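Local coordinates for Rbstp0775 protein (PDB 1RZ3) that is of unknown function but probably binds ATP and acts as a kinase, possibly on uridine or a related substrate, at residues A[59-68]-A[105-115]; A[132-140]-A[183-193]. All blocks are in the same frame, centred on the assembly; numbering follows the deposited sequence.

Overall arrangement
From the N terminus the chain runs through the first strands of the parallel sheet, and after strand 53-57 it enters residues 59-68. Interaction 1 closes a loop of 36 intervening residues, rich in helix, by laying that stretch against the turn of the antiparallel hairpin 102-109/114-121. The chain then returns to the parallel sheet by strand 127-132, whose outgoing loop opens interaction 2; this second loop passes strand 146-150 and closes where helix 169-187 gives way to helix 189-192. The contacts follow in series without crossing. Interaction 1 ties the hairpin to the loop after edge strand 53-57, interaction 2 the C-terminal helices to the loop after its neighbour, strand 127-132, with centres about 23 Å apart.

Interaction 1: A[59-68]-A[105-115]; sequences DDHIVERAKR and LPFYDHETDTH
The backbones of 59-68 and 105-115 are joined by a hydrogen bond from Y108 N to D60 O, 2.7 Å. Y108, with CG anti to its own N (chi1 -174°), sends its ring along the 62-65 loop: I62 CG1 packs on CD2 at 3.5 Å, and the edge of the R68 guanidinium reaches the hydroxyl, NH2 to OH, at 3.1 Å. That hydroxyl donates to D113 OD1 on the anti side (2.5 Å), while R65 N comes to the same oxygen on the syn side (2.9 Å), so two donors grip OD1. The extended R65 chain runs on with its guanidinium over D113 CB, and NH2 bonds H110 O. H115 meets the loop in its ring plane, NE2 donating a hydrogen bond to I62 O at 2.7 Å. At the other end H61 turns an edge to the face of F107 in a T-shaped pair, centroids 4.7 Å apart. Water 1 bridges D60 OD1 and Y108 O. L105 and H61 both pack on F56 of strand 53-57. The contact holds the turn of a two-stranded antiparallel hairpin that carries a G1 beta bulge at D113-T114, opposite D109.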
loop_
_atom_site.group_PDB
_atom_site.type_symbol
_atom_site.label_atom_id
_atom_site.label_comp_id
_atom_site.label_asym_id
_atom_site.label_seq_id
_atom_site.Cartn_x
_atom_site.Cartn_y
_atom_site.Cartn_z
ATOM N N ASP A 59 -6.166 -1.293 1.869
ATOM C CA ASP A 59 -7.597 -1.533 1.675
ATOM C C ASP A 59 -8.323 -1.575 3.021
ATOM O O ASP A 59 -9.548 -1.478 3.071
ATOM C CB ASP A 59 -7.847 -2.836 0.916
ATOM C CG ASP A 59 -7.437 -2.746 -0.541
ATOM O OD1 ASP A 59 -7.686 -1.689 -1.164
ATOM O OD2 ASP A 59 -6.876 -3.732 -1.067
ATOM N N ASP A 60 -7.566 -1.728 4.106
ATOM C CA ASP A 60 -8.152 -1.746 5.448
ATOM C C ASP A 60 -8.518 -0.324 5.863
ATOM O O ASP A 60 -9.343 -0.119 6.757
ATOM C CB ASP A 60 -7.152 -2.241 6.510
ATOM C CG ASP A 60 -6.869 -3.730 6.431
ATOM O OD1 ASP A 60 -7.757 -4.494 6.013
ATOM O OD2 ASP A 60 -5.750 -4.133 6.821
ATOM N N HIS A 61 -7.911 0.664 5.214
ATOM C CA HIS A 61 -8.129 2.041 5.637
ATOM C C HIS A 61 -8.887 2.979 4.713
ATOM O O HIS A 61 -8.552 4.161 4.602
ATOM C CB HIS A 61 -6.774 2.640 6.007
ATOM C CG HIS A 61 -5.965 1.757 6.905
ATOM N ND1 HIS A 61 -6.361 1.444 8.188
ATOM C CD2 HIS A 61 -4.823 1.065 6.685
ATOM C CE1 HIS A 61 -5.499 0.594 8.718
ATOM N NE2 HIS A 61 -4.556 0.347 7.827
ATOM N N ILE A 62 -9.917 2.453 4.066
ATOM C CA ILE A 62 -10.739 3.254 3.172
ATOM C C ILE A 62 -11.962 3.765 3.932
ATOM O O ILE A 62 -12.257 3.303 5.043
ATOM C CB ILE A 62 -11.205 2.430 1.958
ATOM C CG1 ILE A 62 -12.009 1.212 2.425
ATOM C CG2 ILE A 62 -10.000 1.995 1.138
ATOM C CD1 ILE A 62 -12.645 0.436 1.303
ATOM N N VAL A 63 -12.660 4.725 3.334
ATOM C CA VAL A 63 -13.850 5.307 3.937
ATOM C C VAL A 63 -15.094 4.465 3.662
ATOM O O VAL A 63 -15.063 3.539 2.858
ATOM C CB VAL A 63 -14.090 6.735 3.408
ATOM C CG1 VAL A 63 -12.890 7.612 3.734
ATOM C CG2 VAL A 63 -14.329 6.699 1.898
ATOM N N GLU A 64 -16.188 4.799 4.342
ATOM C CA GLU A 64 -17.458 4.089 4.188
ATOM C C GLU A 64 -18.011 4.253 2.768
ATOM O O GLU A 64 -17.675 5.211 2.072
ATOM C CB GLU A 64 -18.471 4.637 5.196
ATOM C CG GLU A 64 -18.673 6.136 5.067
ATOM C CD GLU A 64 -19.456 6.734 6.217
ATOM O OE1 GLU A 64 -20.642 6.378 6.385
ATOM O OE2 GLU A 64 -18.880 7.565 6.951
ATOM N N ARG A 65 -18.865 3.319 2.355
ATOM C CA ARG A 65 -19.466 3.354 1.019
ATOM C C ARG A 65 -20.099 4.707 0.708
ATOM O O ARG A 65 -19.901 5.267 -0.370
ATOM C CB ARG A 65 -20.539 2.268 0.887
ATOM C CG ARG A 65 -20.021 0.844 0.971
ATOM C CD ARG A 65 -21.170 -0.158 0.988
ATOM N NE ARG A 65 -20.700 -1.520 1.227
ATOM C CZ ARG A 65 -21.494 -2.564 1.444
ATOM N NH1 ARG A 65 -22.814 -2.415 1.455
ATOM N NH2 ARG A 65 -20.969 -3.766 1.654
ATOM N N ALA A 66 -20.862 5.226 1.662
ATOM C CA ALA A 66 -21.543 6.502 1.496
ATOM C C ALA A 66 -20.617 7.643 1.087
ATOM O O ALA A 66 -21.073 8.636 0.519
ATOM C CB ALA A 66 -22.277 6.864 2.783
ATOM N N LYS A 67 -19.323 7.506 1.364
ATOM C CA LYS A 67 -18.373 8.559 1.020
ATOM C C LYS A 67 -17.582 8.313 -0.263
ATOM O O LYS A 67 -16.906 9.214 -0.757
ATOM C CB LYS A 67 -17.398 8.795 2.177
ATOM C CG LYS A 67 -18.052 9.348 3.432
ATOM C CD LYS A 67 -17.016 9.741 4.474
ATOM C CE LYS A 67 -17.683 10.332 5.707
ATOM N NZ LYS A 67 -16.689 10.786 6.720
ATOM N N ARG A 68 -17.663 7.106 -0.805
ATOM C CA ARG A 68 -16.926 6.792 -2.024
ATOM C C ARG A 68 -17.813 6.247 -3.142
ATOM O O ARG A 68 -17.318 5.862 -4.199
ATOM C CB ARG A 68 -15.798 5.806 -1.706
ATOM C CG ARG A 68 -16.268 4.512 -1.074
ATOM C CD ARG A 68 -15.122 3.791 -0.382
ATOM N NE ARG A 68 -15.587 2.601 0.321
ATOM C CZ ARG A 68 -15.832 1.438 -0.268
ATOM N NH1 ARG A 68 -15.644 1.305 -1.572
ATOM N NH2 ARG A 68 -16.275 0.413 0.446
ATOM N N LEU A 105 -5.898 2.934 14.572
ATOM C CA LEU A 105 -6.555 3.373 13.352
ATOM C C LEU A 105 -7.900 2.699 13.139
ATOM O O LEU A 105 -8.161 1.617 13.673
ATOM C CB LEU A 105 -5.669 3.039 12.150
ATOM C CG LEU A 105 -4.193 3.440 12.175
ATOM C CD1 LEU A 105 -3.426 2.634 11.140
ATOM C CD2 LEU A 105 -4.058 4.927 11.910
ATOM N N PRO A 106 -8.776 3.342 12.353
ATOM C CA PRO A 106 -10.087 2.759 12.077
ATOM C C PRO A 106 -9.885 1.731 10.968
ATOM O O PRO A 106 -9.366 2.056 9.898
ATOM C CB PRO A 106 -10.911 3.963 11.624
ATOM C CG PRO A 106 -9.891 4.814 10.925
ATOM C CD PRO A 106 -8.700 4.732 11.865
ATOM N N PHE A 107 -10.247 0.485 11.237
ATOM C CA PHE A 107 -10.106 -0.570 10.247
ATOM C C PHE A 107 -11.463 -0.832 9.606
ATOM O O PHE A 107 -12.446 -1.084 10.300
ATOM C CB PHE A 107 -9.554 -1.837 10.903
ATOM C CG PHE A 107 -8.054 -1.822 11.069
ATOM C CD1 PHE A 107 -7.237 -2.492 10.165
ATOM C CD2 PHE A 107 -7.462 -1.117 12.111
ATOM C CE1 PHE A 107 -5.845 -2.465 10.293
ATOM C CE2 PHE A 107 -6.074 -1.080 12.251
ATOM C CZ PHE A 107 -5.263 -1.759 11.336
ATOM N N TYR A 108 -11.509 -0.762 8.281
ATOM C CA TYR A 108 -12.751 -0.955 7.546
ATOM C C TYR A 108 -13.172 -2.406 7.335
ATOM O O TYR A 108 -12.380 -3.244 6.900
ATOM C CB TYR A 108 -12.656 -0.273 6.182
ATOM C CG TYR A 108 -13.946 -0.289 5.401
ATOM C CD1 TYR A 108 -15.061 0.414 5.853
ATOM C CD2 TYR A 108 -14.047 -0.988 4.198
ATOM C CE1 TYR A 108 -16.246 0.427 5.125
ATOM C CE2 TYR A 108 -15.232 -0.985 3.459
ATOM C CZ TYR A 108 -16.325 -0.273 3.931
ATOM O OH TYR A 108 -17.493 -0.242 3.206
ATOM N N ASP A 109 -14.435 -2.687 7.645
ATOM C CA ASP A 109 -15.003 -4.015 7.459
ATOM C C ASP A 109 -15.868 -3.902 6.209
ATOM O O ASP A 109 -16.939 -3.296 6.240
ATOM C CB ASP A 109 -15.873 -4.413 8.654
ATOM C CG ASP A 109 -16.300 -5.870 8.602
ATOM O OD1 ASP A 109 -16.856 -6.296 7.567
ATOM O OD2 ASP A 109 -16.080 -6.593 9.597
ATOM N N HIS A 110 -15.382 -4.473 5.113
ATOM C CA HIS A 110 -16.066 -4.434 3.824
ATOM C C HIS A 110 -17.473 -5.035 3.835
ATOM O O HIS A 110 -18.373 -4.536 3.156
ATOM C CB HIS A 110 -15.207 -5.147 2.776
ATOM C CG HIS A 110 -13.823 -4.587 2.652
ATOM N ND1 HIS A 110 -13.562 -3.365 2.069
ATOM C CD2 HIS A 110 -12.625 -5.065 3.068
ATOM C CE1 HIS A 110 -12.266 -3.115 2.132
ATOM N NE2 HIS A 110 -11.675 -4.130 2.735
ATOM N N GLU A 111 -17.664 -6.100 4.607
ATOM C CA GLU A 111 -18.963 -6.763 4.687
ATOM C C GLU A 111 -20.029 -5.924 5.387
ATOM O O GLU A 111 -21.139 -5.775 4.879
ATOM C CB GLU A 111 -18.827 -8.105 5.410
ATOM C CG GLU A 111 -17.887 -9.086 4.731
ATOM C CD GLU A 111 -17.771 -10.399 5.485
ATOM O OE1 GLU A 111 -17.345 -10.375 6.661
ATOM O OE2 GLU A 111 -18.106 -11.457 4.903
ATOM N N THR A 112 -19.691 -5.377 6.548
ATOM C CA THR A 112 -20.636 -4.575 7.321
ATOM C C THR A 112 -20.571 -3.079 7.030
ATOM O O THR A 112 -21.353 -2.306 7.579
ATOM C CB THR A 112 -20.409 -4.767 8.831
ATOM O OG1 THR A 112 -19.100 -4.296 9.179
ATOM C CG2 THR A 112 -20.529 -6.239 9.206
ATOM N N ASP A 113 -19.643 -2.674 6.169
ATOM C CA ASP A 113 -19.475 -1.265 5.826
ATOM C C ASP A 113 -19.381 -0.407 7.088
ATOM O O ASP A 113 -20.025 0.632 7.203
ATOM C CB ASP A 113 -20.630 -0.790 4.933
ATOM C CG ASP A 113 -20.510 0.677 4.545
ATOM O OD1 ASP A 113 -19.402 1.114 4.163
ATOM O OD2 ASP A 113 -21.531 1.396 4.616
ATOM N N THR A 114 -18.567 -0.861 8.038
ATOM C CA THR A 114 -18.362 -0.143 9.289
ATOM C C THR A 114 -16.878 -0.155 9.638
ATOM O O THR A 114 -16.115 -0.954 9.097
ATOM C CB THR A 114 -19.125 -0.808 10.453
ATOM O OG1 THR A 114 -18.640 -2.143 10.641
ATOM C CG2 THR A 114 -20.618 -0.854 10.155
ATOM N N HIS A 115 -16.473 0.735 10.538
ATOM C CA HIS A 115 -15.084 0.791 10.978
ATOM C C HIS A 115 -14.989 0.464 12.462
ATOM O O HIS A 115 -15.933 0.682 13.217
ATOM C CB HIS A 115 -14.485 2.184 10.772
ATOM C CG HIS A 115 -14.380 2.599 9.339
ATOM N ND1 HIS A 115 -15.462 3.046 8.611
ATOM C CD2 HIS A 115 -13.311 2.673 8.511
ATOM C CE1 HIS A 115 -15.061 3.383 7.397
ATOM N NE2 HIS A 115 -13.761 3.166 7.311
HETATM O O HOH W 1 -9.930 -4.133 7.991
HETATM O O HOH W 2 -8.615 -5.273 3.657
HETATM O O HOH W 3 -18.306 -2.489 0.839
HETATM O O HOH W 4 -21.792 3.909 4.075
#

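Interaction 2: A[132-140]-A[183-193]; sequences GVFLQRKEW and YLETEEPIKRA
The loop that leaves strand 127-132 of the P-loop-type parallel sheet turns through a type I beta turn, F134 to R137, and docks on the junction of helices 169-187 and 189-192. F134 drives its ring edge into one face of Y183, CD1 to CG 3.4 Å, in a T-shaped pair with planes at 74°; F134 CA also sits over that face, a CH-pi contact 3.8 Å from the centroid. A trans first torsion (chi1 -180°) carries the Y183 hydroxyl across to the turn, where OH accepts from Q136 N at 2.9 Å while bonding D28 OD2 of strand 23-29. An alanine here would be likely to leave the F134 edge without its aromatic face and Q136 N and D28 without their shared hydroxyl. The extended Q136 side chain ends against P189 and R192. E187, bent at chi2 (-71°), takes K138 N on OE2 from above the carboxylate plane (3.3 Å); its OE1 forms a salt bridge with R141, which also bonds Q136 O. F134 meets Y79 and Y80 of helix 75-82 edge-to-face and Q136 packs on V147 of strand 146-150, so the loop is wedged between that helix, the C-terminal helices and the sheet.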
loop_
_atom_site.group_PDB
_atom_site.type_symbol
_atom_site.label_atom_id
_atom_site.label_comp_id
_atom_site.label_asym_id
_atom_site.label_seq_id
_atom_site.Cartn_x
_atom_site.Cartn_y
_atom_site.Cartn_z
ATOM N N GLY A 132 -0.631 -1.556 -1.189
ATOM C CA GLY A 132 -1.906 -0.991 -1.593
ATOM C C GLY A 132 -1.833 -0.335 -2.951
ATOM O O GLY A 132 -0.770 -0.280 -3.566
ATOM N N VAL A 133 -2.966 0.159 -3.433
ATOM C CA VAL A 133 -2.992 0.829 -4.723
ATOM C C VAL A 133 -2.721 2.319 -4.525
ATOM O O VAL A 133 -3.008 2.874 -3.459
ATOM C CB VAL A 133 -4.363 0.645 -5.420
ATOM C CG1 VAL A 133 -5.465 1.238 -4.568
ATOM C CG2 VAL A 133 -4.341 1.287 -6.793
ATOM N N PHE A 134 -2.148 2.946 -5.549
ATOM C CA PHE A 134 -1.839 4.371 -5.542
ATOM C C PHE A 134 -0.966 4.783 -4.354
ATOM O O PHE A 134 -1.188 5.839 -3.770
ATOM C CB PHE A 134 -3.135 5.201 -5.507
ATOM C CG PHE A 134 -4.211 4.717 -6.448
ATOM C CD1 PHE A 134 -3.929 4.460 -7.788
ATOM C CD2 PHE A 134 -5.522 4.549 -5.996
ATOM C CE1 PHE A 134 -4.934 4.044 -8.669
ATOM C CE2 PHE A 134 -6.542 4.133 -6.869
ATOM C CZ PHE A 134 -6.244 3.880 -8.209
ATOM N N LEU A 135 0.022 3.964 -4.002
ATOM C CA LEU A 135 0.891 4.277 -2.868
ATOM C C LEU A 135 1.829 5.451 -3.105
ATOM O O LEU A 135 2.245 6.119 -2.160
ATOM C CB LEU A 135 1.759 3.073 -2.499
ATOM C CG LEU A 135 1.138 1.843 -1.843
ATOM C CD1 LEU A 135 2.280 0.927 -1.381
ATOM C CD2 LEU A 135 0.276 2.253 -0.650
ATOM N N GLN A 136 2.178 5.690 -4.366
ATOM C CA GLN A 136 3.111 6.755 -4.685
ATOM C C GLN A 136 2.512 8.118 -4.981
ATOM O O GLN A 136 3.103 8.921 -5.702
ATOM C CB GLN A 136 4.025 6.298 -5.823
ATOM C CG GLN A 136 4.865 5.094 -5.412
ATOM C CD GLN A 136 5.778 4.610 -6.508
ATOM O OE1 GLN A 136 5.367 3.865 -7.407
ATOM N NE2 GLN A 136 7.025 5.038 -6.452
ATOM N N ARG A 137 1.337 8.394 -4.422
ATOM C CA ARG A 137 0.762 9.711 -4.623
ATOM C C ARG A 137 1.701 10.664 -3.866
ATOM O O ARG A 137 2.314 10.281 -2.864
ATOM C CB ARG A 137 -0.682 9.774 -4.105
ATOM C CG ARG A 137 -0.918 9.258 -2.709
ATOM C CD ARG A 137 -2.397 9.427 -2.323
ATOM N NE ARG A 137 -3.265 8.318 -2.726
ATOM C CZ ARG A 137 -4.365 8.453 -3.465
ATOM N NH1 ARG A 137 -4.739 9.650 -3.906
ATOM N NH2 ARG A 137 -5.122 7.397 -3.728
ATOM N N LYS A 138 1.830 11.887 -4.367
ATOM C CA LYS A 138 2.742 12.881 -3.801
ATOM C C LYS A 138 2.760 13.056 -2.287
ATOM O O LYS A 138 3.815 13.298 -1.702
ATOM C CB LYS A 138 2.495 14.240 -4.458
ATOM C CG LYS A 138 1.100 14.789 -4.241
ATOM C CD LYS A 138 0.927 16.138 -4.939
ATOM C CE LYS A 138 -0.480 16.697 -4.739
ATOM N NZ LYS A 138 -1.539 15.777 -5.250
ATOM N N GLU A 139 1.598 12.940 -1.657
ATOM C CA GLU A 139 1.493 13.113 -0.216
ATOM C C GLU A 139 2.193 12.035 0.614
ATOM O O GLU A 139 2.730 12.324 1.691
ATOM C CB GLU A 139 0.014 13.164 0.194
ATOM C CG GLU A 139 -0.799 14.333 -0.368
ATOM C CD GLU A 139 -1.139 14.209 -1.852
ATOM O OE1 GLU A 139 -1.112 13.088 -2.406
ATOM O OE2 GLU A 139 -1.461 15.250 -2.465
ATOM N N TRP A 140 2.186 10.799 0.114
ATOM C CA TRP A 140 2.773 9.672 0.838
ATOM C C TRP A 140 4.213 9.306 0.470
ATOM O O TRP A 140 4.967 8.810 1.309
ATOM C CB TRP A 140 1.876 8.443 0.670
ATOM C CG TRP A 140 0.442 8.666 1.099
ATOM C CD1 TRP A 140 -0.029 9.646 1.933
ATOM C CD2 TRP A 140 -0.687 7.845 0.772
ATOM N NE1 TRP A 140 -1.378 9.481 2.148
ATOM C CE2 TRP A 140 -1.807 8.384 1.447
ATOM C CE3 TRP A 140 -0.859 6.703 -0.021
ATOM C CZ2 TRP A 140 -3.081 7.820 1.351
ATOM C CZ3 TRP A 140 -2.124 6.139 -0.115
ATOM C CH2 TRP A 140 -3.220 6.699 0.567
ATOM N N TYR A 183 -3.641 7.532 -12.525
ATOM C CA TYR A 183 -2.480 7.348 -11.659
ATOM C C TYR A 183 -1.198 7.200 -12.473
ATOM O O TYR A 183 -0.206 7.897 -12.233
ATOM C CB TYR A 183 -2.693 6.111 -10.782
ATOM C CG TYR A 183 -1.557 5.807 -9.828
ATOM C CD1 TYR A 183 -1.076 6.780 -8.950
ATOM C CD2 TYR A 183 -0.998 4.532 -9.768
ATOM C CE1 TYR A 183 -0.066 6.488 -8.035
ATOM C CE2 TYR A 183 0.013 4.229 -8.851
ATOM C CZ TYR A 183 0.472 5.214 -7.989
ATOM O OH TYR A 183 1.465 4.927 -7.078
ATOM N N LEU A 184 -1.230 6.294 -13.445
ATOM C CA LEU A 184 -0.077 6.033 -14.299
ATOM C C LEU A 184 0.408 7.273 -15.037
ATOM O O LEU A 184 1.610 7.489 -15.172
ATOM C CB LEU A 184 -0.416 4.934 -15.314
ATOM C CG LEU A 184 -0.600 3.525 -14.745
ATOM C CD1 LEU A 184 -1.196 2.609 -15.805
ATOM C CD2 LEU A 184 0.747 2.990 -14.259
ATOM N N GLU A 185 -0.525 8.091 -15.508
ATOM C CA GLU A 185 -0.168 9.293 -16.245
ATOM C C GLU A 185 0.273 10.460 -15.368
ATOM O O GLU A 185 1.205 11.182 -15.718
ATOM C CB GLU A 185 -1.341 9.740 -17.120
ATOM C CG GLU A 185 -1.079 11.027 -17.881
ATOM C CD GLU A 185 -2.215 11.392 -18.815
ATOM O OE1 GLU A 185 -3.344 11.611 -18.326
ATOM O OE2 GLU A 185 -1.976 11.459 -20.041
ATOM N N THR A 186 -0.388 10.642 -14.230
ATOM C CA THR A 186 -0.058 11.749 -13.348
ATOM C C THR A 186 1.127 11.497 -12.414
ATOM O O THR A 186 1.942 12.391 -12.204
ATOM C CB THR A 186 -1.286 12.175 -12.498
ATOM O OG1 THR A 186 -1.673 11.106 -11.629
ATOM C CG2 THR A 186 -2.463 12.521 -13.400
ATOM N N GLU A 187 1.233 10.289 -11.865
ATOM C CA GLU A 187 2.324 9.983 -10.939
ATOM C C GLU A 187 3.465 9.118 -11.485
ATOM O O GLU A 187 4.513 9.005 -10.845
ATOM C CB GLU A 187 1.755 9.349 -9.663
ATOM C CG GLU A 187 0.730 10.221 -8.949
ATOM C CD GLU A 187 1.337 11.452 -8.281
ATOM O OE1 GLU A 187 2.484 11.833 -8.611
ATOM O OE2 GLU A 187 0.653 12.047 -7.418
ATOM N N GLU A 188 3.274 8.513 -12.657
ATOM C CA GLU A 188 4.316 7.674 -13.261
ATOM C C GLU A 188 4.953 6.734 -12.230
ATOM O O GLU A 188 6.174 6.722 -12.054
ATOM C CB GLU A 188 5.401 8.562 -13.877
ATOM C CG GLU A 188 4.907 9.481 -14.981
ATOM C CD GLU A 188 5.941 10.517 -15.379
ATOM O OE1 GLU A 188 6.149 11.479 -14.608
ATOM O OE2 GLU A 188 6.552 10.366 -16.458
ATOM N N PRO A 189 4.131 5.921 -11.549
ATOM C CA PRO A 189 4.601 4.978 -10.529
ATOM C C PRO A 189 5.654 3.979 -10.995
ATOM O O PRO A 189 6.508 3.567 -10.215
ATOM C CB PRO A 189 3.313 4.296 -10.071
ATOM C CG PRO A 189 2.463 4.319 -11.313
ATOM C CD PRO A 189 2.697 5.720 -11.824
ATOM N N ILE A 190 5.595 3.582 -12.262
ATOM C CA ILE A 190 6.565 2.626 -12.778
ATOM C C ILE A 190 7.948 3.265 -12.871
ATOM O O ILE A 190 8.956 2.630 -12.568
ATOM C CB ILE A 190 6.119 2.079 -14.153
ATOM C CG1 ILE A 190 4.769 1.371 -13.993
ATOM C CG2 ILE A 190 7.167 1.117 -14.702
ATOM C CD1 ILE A 190 4.200 0.780 -15.272
ATOM N N LYS A 191 7.988 4.529 -13.272
ATOM C CA LYS A 191 9.242 5.262 -13.377
ATOM C C LYS A 191 9.764 5.624 -11.981
ATOM O O LYS A 191 10.970 5.630 -11.734
ATOM C CB LYS A 191 9.023 6.544 -14.179
ATOM C CG LYS A 191 10.273 7.394 -14.367
ATOM C CD LYS A 191 9.951 8.731 -15.048
ATOM C CE LYS A 191 9.231 8.540 -16.384
ATOM N NZ LYS A 191 10.051 7.782 -17.377
ATOM N N ARG A 192 8.843 5.924 -11.071
ATOM C CA ARG A 192 9.209 6.310 -9.714
ATOM C C ARG A 192 9.686 5.171 -8.826
ATOM O O ARG A 192 10.483 5.393 -7.912
ATOM C CB ARG A 192 8.025 6.999 -9.032
ATOM C CG ARG A 192 7.742 8.409 -9.518
ATOM C CD ARG A 192 6.561 9.002 -8.771
ATOM N NE ARG A 192 6.249 10.343 -9.246
ATOM C CZ ARG A 192 6.938 11.432 -8.924
ATOM N NH1 ARG A 192 7.982 11.341 -8.107
ATOM N NH2 ARG A 192 6.593 12.609 -9.440
ATOM N N ALA A 193 9.203 3.961 -9.089
ATOM C CA ALA A 193 9.555 2.807 -8.271
ATOM C C ALA A 193 11.049 2.515 -8.181
ATOM O O ALA A 193 11.800 2.715 -9.137
ATOM C CB ALA A 193 8.805 1.558 -8.781
#